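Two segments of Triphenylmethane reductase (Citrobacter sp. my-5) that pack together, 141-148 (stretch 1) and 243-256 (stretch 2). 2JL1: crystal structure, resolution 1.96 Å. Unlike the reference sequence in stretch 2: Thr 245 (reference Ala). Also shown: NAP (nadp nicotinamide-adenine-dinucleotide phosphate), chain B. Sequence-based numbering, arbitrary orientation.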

# COMPACT_ATOMS: atom_id res chain seq x y z
N ALA A 141 15.39 -5.63 9.54
CA ALA A 141 15.06 -6.73 10.43
C ALA A 141 14.46 -6.22 11.75
O ALA A 141 14.58 -5.03 12.09
N LEU A 142 13.84 -7.12 12.50
CA LEU A 142 13.59 -6.87 13.91
C LEU A 142 14.89 -6.43 14.59
O LEU A 142 15.97 -6.88 14.21
N TYR A 143 14.79 -5.54 15.59
CA TYR A 143 15.95 -5.08 16.36
C TYR A 143 16.44 -6.12 17.34
O TYR A 143 15.67 -6.61 18.15
N THR A 144 17.73 -6.45 17.28
CA THR A 144 18.36 -7.30 18.31
C THR A 144 18.13 -6.69 19.69
O THR A 144 17.94 -7.42 20.67
N ASP A 145 18.10 -5.35 19.75
CA ASP A 145 17.93 -4.58 21.01
C ASP A 145 16.61 -4.88 21.70
O ASP A 145 16.50 -4.70 22.90
N PHE A 146 15.61 -5.35 20.94
CA PHE A 146 14.31 -5.72 21.50
C PHE A 146 14.50 -6.90 22.44
O PHE A 146 13.90 -6.93 23.50
N PHE A 147 15.40 -7.82 22.08
CA PHE A 147 15.63 -9.06 22.82
C PHE A 147 16.86 -9.00 23.76
O PHE A 147 16.93 -9.70 24.77
N VAL A 148 17.82 -8.16 23.41
CA VAL A 148 19.10 -8.14 24.10
C VAL A 148 19.34 -6.72 24.59
O VAL A 148 19.73 -5.84 23.83
N PRO A 243 -1.09 -4.87 27.19
CA PRO A 243 -0.87 -4.62 25.76
C PRO A 243 0.54 -4.98 25.27
O PRO A 243 0.66 -5.63 24.24
N PHE A 244 1.58 -4.54 25.98
CA PHE A 244 2.96 -4.83 25.54
C PHE A 244 3.30 -6.32 25.72
O PHE A 244 4.03 -6.89 24.93
N THR A 245 2.74 -6.94 26.75
CA THR A 245 2.97 -8.36 26.99
C THR A 245 2.38 -9.23 25.87
O THR A 245 2.96 -10.25 25.48
N GLU A 246 1.24 -8.78 25.36
CA GLU A 246 0.57 -9.37 24.22
C GLU A 246 1.39 -9.20 22.95
O GLU A 246 1.51 -10.15 22.18
N ILE A 247 1.95 -8.01 22.74
CA ILE A 247 2.79 -7.73 21.57
C ILE A 247 4.05 -8.61 21.57
O ILE A 247 4.44 -9.17 20.55
N THR A 248 4.67 -8.71 22.73
CA THR A 248 5.89 -9.48 22.90
C THR A 248 5.62 -10.98 22.63
O THR A 248 6.36 -11.62 21.88
N ALA A 249 4.58 -11.52 23.26
CA ALA A 249 4.19 -12.91 23.01
C ALA A 249 3.88 -13.12 21.53
O ALA A 249 4.14 -14.21 21.00
N ALA A 250 3.32 -12.11 20.86
CA ALA A 250 2.94 -12.29 19.46
C ALA A 250 4.18 -12.33 18.57
O ALA A 250 4.22 -13.04 17.57
N ILE A 251 5.19 -11.55 18.95
CA ILE A 251 6.45 -11.50 18.20
C ILE A 251 7.19 -12.84 18.37
O ILE A 251 7.74 -13.38 17.41
N TYR A 252 7.18 -13.38 19.59
CA TYR A 252 7.80 -14.69 19.83
C TYR A 252 7.06 -15.77 19.04
O TYR A 252 7.67 -16.66 18.48
N ASP A 253 5.74 -15.67 18.97
CA ASP A 253 4.94 -16.68 18.25
C ASP A 253 5.26 -16.63 16.74
O ASP A 253 5.40 -17.67 16.10
N ALA A 254 5.41 -15.43 16.19
CA ALA A 254 5.74 -15.29 14.77
C ALA A 254 7.12 -15.91 14.54
O ALA A 254 7.33 -16.64 13.59
N ILE A 255 8.05 -15.62 15.46
CA ILE A 255 9.39 -16.20 15.40
C ILE A 255 9.32 -17.73 15.43
O ILE A 255 9.97 -18.38 14.58
N SER A 256 8.50 -18.32 16.33
CA SER A 256 8.35 -19.78 16.36
C SER A 256 7.83 -20.34 15.04
O SER A 256 7.96 -21.53 14.81

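The two stretches bury 336 Å² between them, both sides summed, and no hydrogen bond crosses directly from one to the other. The contact is therefore judged on side-chain geometry, and three residues cover the most surface: Phe 146 (91 Å²), Ile 251 (54 Å²) and Phe 147 (53 Å²). The backbones stay well apart, with the CA atoms of Phe 146 and Thr 248 at 9.3 Å and those of Leu 142 and Ile 251 at 9.5 Å, so long side chains must fill the gap.

Phe 146 points toward the helix of stretch 2, and its t rotamer (chi1 -177°, chi2 74°) extends the ring across the gap. Its CE1 lies 3.5 Å from CZ of Phe 244, whose CA-to-CB bond runs sideways but whose t rotamer brings the ring end nearer. The centroids of these rings are 6.0 Å apart and their planes meet at 65°, an oblique pairing. At the ring edge of Phe 146, CZ approaches Thr 248 OG1 at 3.7 Å. That hydroxyl is already engaged within its own helix, since Thr 248 OG1 donates to Phe 244 O at 2.9 Å; a chi1 of -61° (m) places it there.

Ile 251 points toward stretch 1 and meets both phenylalanines. With chi1 m and chi2 t, its CD1 comes 4.0 Å from CZ of Phe 146, while its CG2 sits 4.0 Å from CZ of Phe 147, near the plane of that ring.

Phe 147 starts sideways, but its m rotamer (chi1 -50°) carries the ring end nearer. Its CE1 is 3.9 Å from CE1 of Tyr 252, and its CZ is 3.7 Å from CD1 of Ile 255, one helical turn beyond Ile 251. Leu 142, also directed toward the helix (m, t), adds looser packing: its CD1 lies 4.3 Å from Ile 255 CD1 and 4.4 Å from Ile 251 CG2.

One water supplies a polar link beside this apolar contact. It donates to Phe 147 O at 3.2 Å from its oxygen and makes a weak hydrogen bond with Tyr 252 OH at 3.4 Å.

Stretch 1 also binds NAP. Tyr 143 N donates to NAP O7N (2.9 Å), NAP N7N donates to Ala 141 O (3.1 Å), and Tyr 143 OH donates to NAP O5D (2.9 Å), while NAP C3N lies over one face of the tyrosine ring. Tyr 143, in an m rotamer, makes no contact with stretch 2, so its side chain serves the cofactor while Leu 142 next to it packs on the helix.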

# COMPACT_ATOMS: atom_id res chain seq x y z
CB ALA A 141 16.33 -7.53 10.75
CB LEU A 142 13.05 -8.12 14.58
CG LEU A 142 11.75 -8.70 14.01
CD1 LEU A 142 11.47 -10.06 14.71
CD2 LEU A 142 10.58 -7.69 14.23
CB TYR A 143 15.63 -3.79 17.14
CG TYR A 143 15.13 -2.62 16.31
CD1 TYR A 143 15.64 -2.39 15.04
CD2 TYR A 143 14.20 -1.73 16.83
CE1 TYR A 143 15.19 -1.29 14.26
CE2 TYR A 143 13.74 -0.63 16.07
CZ TYR A 143 14.26 -0.42 14.79
OH TYR A 143 13.85 0.65 14.05
CB THR A 144 19.85 -7.44 18.03
OG1 THR A 144 20.02 -7.97 16.72
CG2 THR A 144 20.55 -8.34 19.06
CB ASP A 145 17.99 -3.05 20.78
CG ASP A 145 19.03 -2.63 19.75
OD1 ASP A 145 18.98 -3.11 18.60
OD2 ASP A 145 19.88 -1.77 20.07
CB PHE A 146 13.29 -6.05 20.40
CG PHE A 146 11.91 -6.37 20.93
CD1 PHE A 146 11.09 -5.34 21.42
CD2 PHE A 146 11.44 -7.68 20.97
CE1 PHE A 146 9.82 -5.62 21.92
CE2 PHE A 146 10.17 -7.97 21.49
CZ PHE A 146 9.36 -6.93 21.96
CB PHE A 147 15.82 -10.20 21.81
CG PHE A 147 14.76 -10.27 20.75
CD1 PHE A 147 13.49 -10.73 21.05
CD2 PHE A 147 15.02 -9.83 19.45
CE1 PHE A 147 12.48 -10.80 20.07
CE2 PHE A 147 14.02 -9.89 18.46
CZ PHE A 147 12.76 -10.36 18.77
CB VAL A 148 20.25 -8.61 23.18
CG1 VAL A 148 21.58 -8.61 23.94
CG2 VAL A 148 19.97 -10.01 22.60
CB PRO A 243 -1.10 -3.11 25.63
CG PRO A 243 -1.92 -2.74 26.80
CD PRO A 243 -1.45 -3.63 27.90
CB PHE A 244 3.98 -3.94 26.25
CG PHE A 244 5.37 -3.99 25.63
CD1 PHE A 244 5.62 -3.39 24.39
CD2 PHE A 244 6.42 -4.63 26.29
CE1 PHE A 244 6.90 -3.44 23.81
CE2 PHE A 244 7.69 -4.69 25.72
CZ PHE A 244 7.93 -4.09 24.47
CB THR A 245 2.44 -8.76 28.37
OG1 THR A 245 3.10 -9.95 28.79
CG2 THR A 245 0.96 -9.00 28.34
CB GLU A 246 -0.82 -8.75 24.05
CG GLU A 246 -1.41 -8.83 22.66
CD GLU A 246 -1.77 -10.23 22.24
OE1 GLU A 246 -2.30 -10.99 23.09
OE2 GLU A 246 -1.55 -10.57 21.04
CB ILE A 247 3.25 -6.23 21.52
CG1 ILE A 247 2.06 -5.25 21.63
CG2 ILE A 247 4.09 -5.97 20.25
CD1 ILE A 247 1.11 -5.20 20.43
CB THR A 248 6.44 -9.26 24.31
OG1 THR A 248 6.75 -7.86 24.46
CG2 THR A 248 7.69 -10.10 24.57
CB ALA A 249 3.02 -13.32 23.85
CB ALA A 250 1.97 -11.20 19.00
CB ILE A 251 7.31 -10.28 18.63
CG1 ILE A 251 6.72 -8.98 18.02
CG2 ILE A 251 8.76 -10.42 18.17
CD1 ILE A 251 7.33 -7.65 18.62
CB TYR A 252 7.75 -15.05 21.31
CG TYR A 252 8.73 -14.32 22.21
CD1 TYR A 252 10.00 -13.94 21.76
CD2 TYR A 252 8.40 -14.08 23.54
CE1 TYR A 252 10.90 -13.30 22.62
CE2 TYR A 252 9.29 -13.44 24.41
CZ TYR A 252 10.53 -13.06 23.94
OH TYR A 252 11.41 -12.46 24.80
CB ASP A 253 3.43 -16.47 18.52
CG ASP A 253 2.57 -17.52 17.85
OD1 ASP A 253 1.90 -17.19 16.86
OD2 ASP A 253 2.58 -18.68 18.29
CB ALA A 254 5.72 -13.78 14.36
CB ILE A 255 10.33 -15.61 16.50
CG1 ILE A 255 10.69 -14.15 16.18
CG2 ILE A 255 11.64 -16.46 16.64
CD1 ILE A 255 11.34 -13.44 17.40
CB SER A 256 7.40 -20.23 17.46
OG SER A 256 6.05 -20.00 17.09
PA NAP B . 11.21 5.06 18.67
O1A NAP B . 10.01 4.61 19.44
O2A NAP B . 12.42 5.32 19.49
O5B NAP B . 10.89 6.35 17.79
C5B NAP B . 9.67 6.56 17.11
C4B NAP B . 9.78 7.98 16.58
O4B NAP B . 8.60 8.35 15.87
C3B NAP B . 9.94 8.94 17.76
O3B NAP B . 10.97 9.85 17.49
C2B NAP B . 8.63 9.68 17.80
O2B NAP B . 8.83 11.02 18.15
C1B NAP B . 8.20 9.62 16.35
N9A NAP B . 6.76 9.89 16.25
C8A NAP B . 5.74 9.29 16.92
N7A NAP B . 4.58 9.86 16.51
C5A NAP B . 4.87 10.84 15.62
C6A NAP B . 4.07 11.74 14.91
N6A NAP B . 2.75 11.75 15.05
N1A NAP B . 4.68 12.62 14.04
C2A NAP B . 6.05 12.63 13.90
N3A NAP B . 6.83 11.74 14.60
C4A NAP B . 6.24 10.86 15.45
O3 NAP B . 11.52 3.91 17.57
PN NAP B . 12.92 3.31 17.04
O1N NAP B . 13.78 4.46 16.71
O2N NAP B . 13.39 2.28 18.01
O5D NAP B . 12.47 2.62 15.62
C5D NAP B . 12.05 3.43 14.54
C4D NAP B . 10.81 2.92 13.81
O4D NAP B . 11.01 1.57 13.43
C3D NAP B . 9.56 2.92 14.69
O3D NAP B . 8.78 4.09 14.60
C2D NAP B . 8.77 1.70 14.23
O2D NAP B . 7.86 1.96 13.18
C1D NAP B . 9.85 0.80 13.67
N1N NAP B . 10.07 -0.30 14.64
C2N NAP B . 10.81 -1.35 14.21
C3N NAP B . 11.01 -2.42 15.03
C7N NAP B . 11.79 -3.58 14.56
O7N NAP B . 12.06 -4.59 15.53
N7N NAP B . 12.14 -3.61 13.27
C4N NAP B . 10.55 -2.39 16.36
C5N NAP B . 9.88 -1.28 16.81
C6N NAP B . 9.60 -0.24 15.91
P2B NAP B . 8.67 11.53 19.67
O1X NAP B . 10.07 11.58 20.27
O2X NAP B . 7.80 10.61 20.51
O3X NAP B . 8.05 12.91 19.56
O HOH W 1 14.73 -11.97 25.24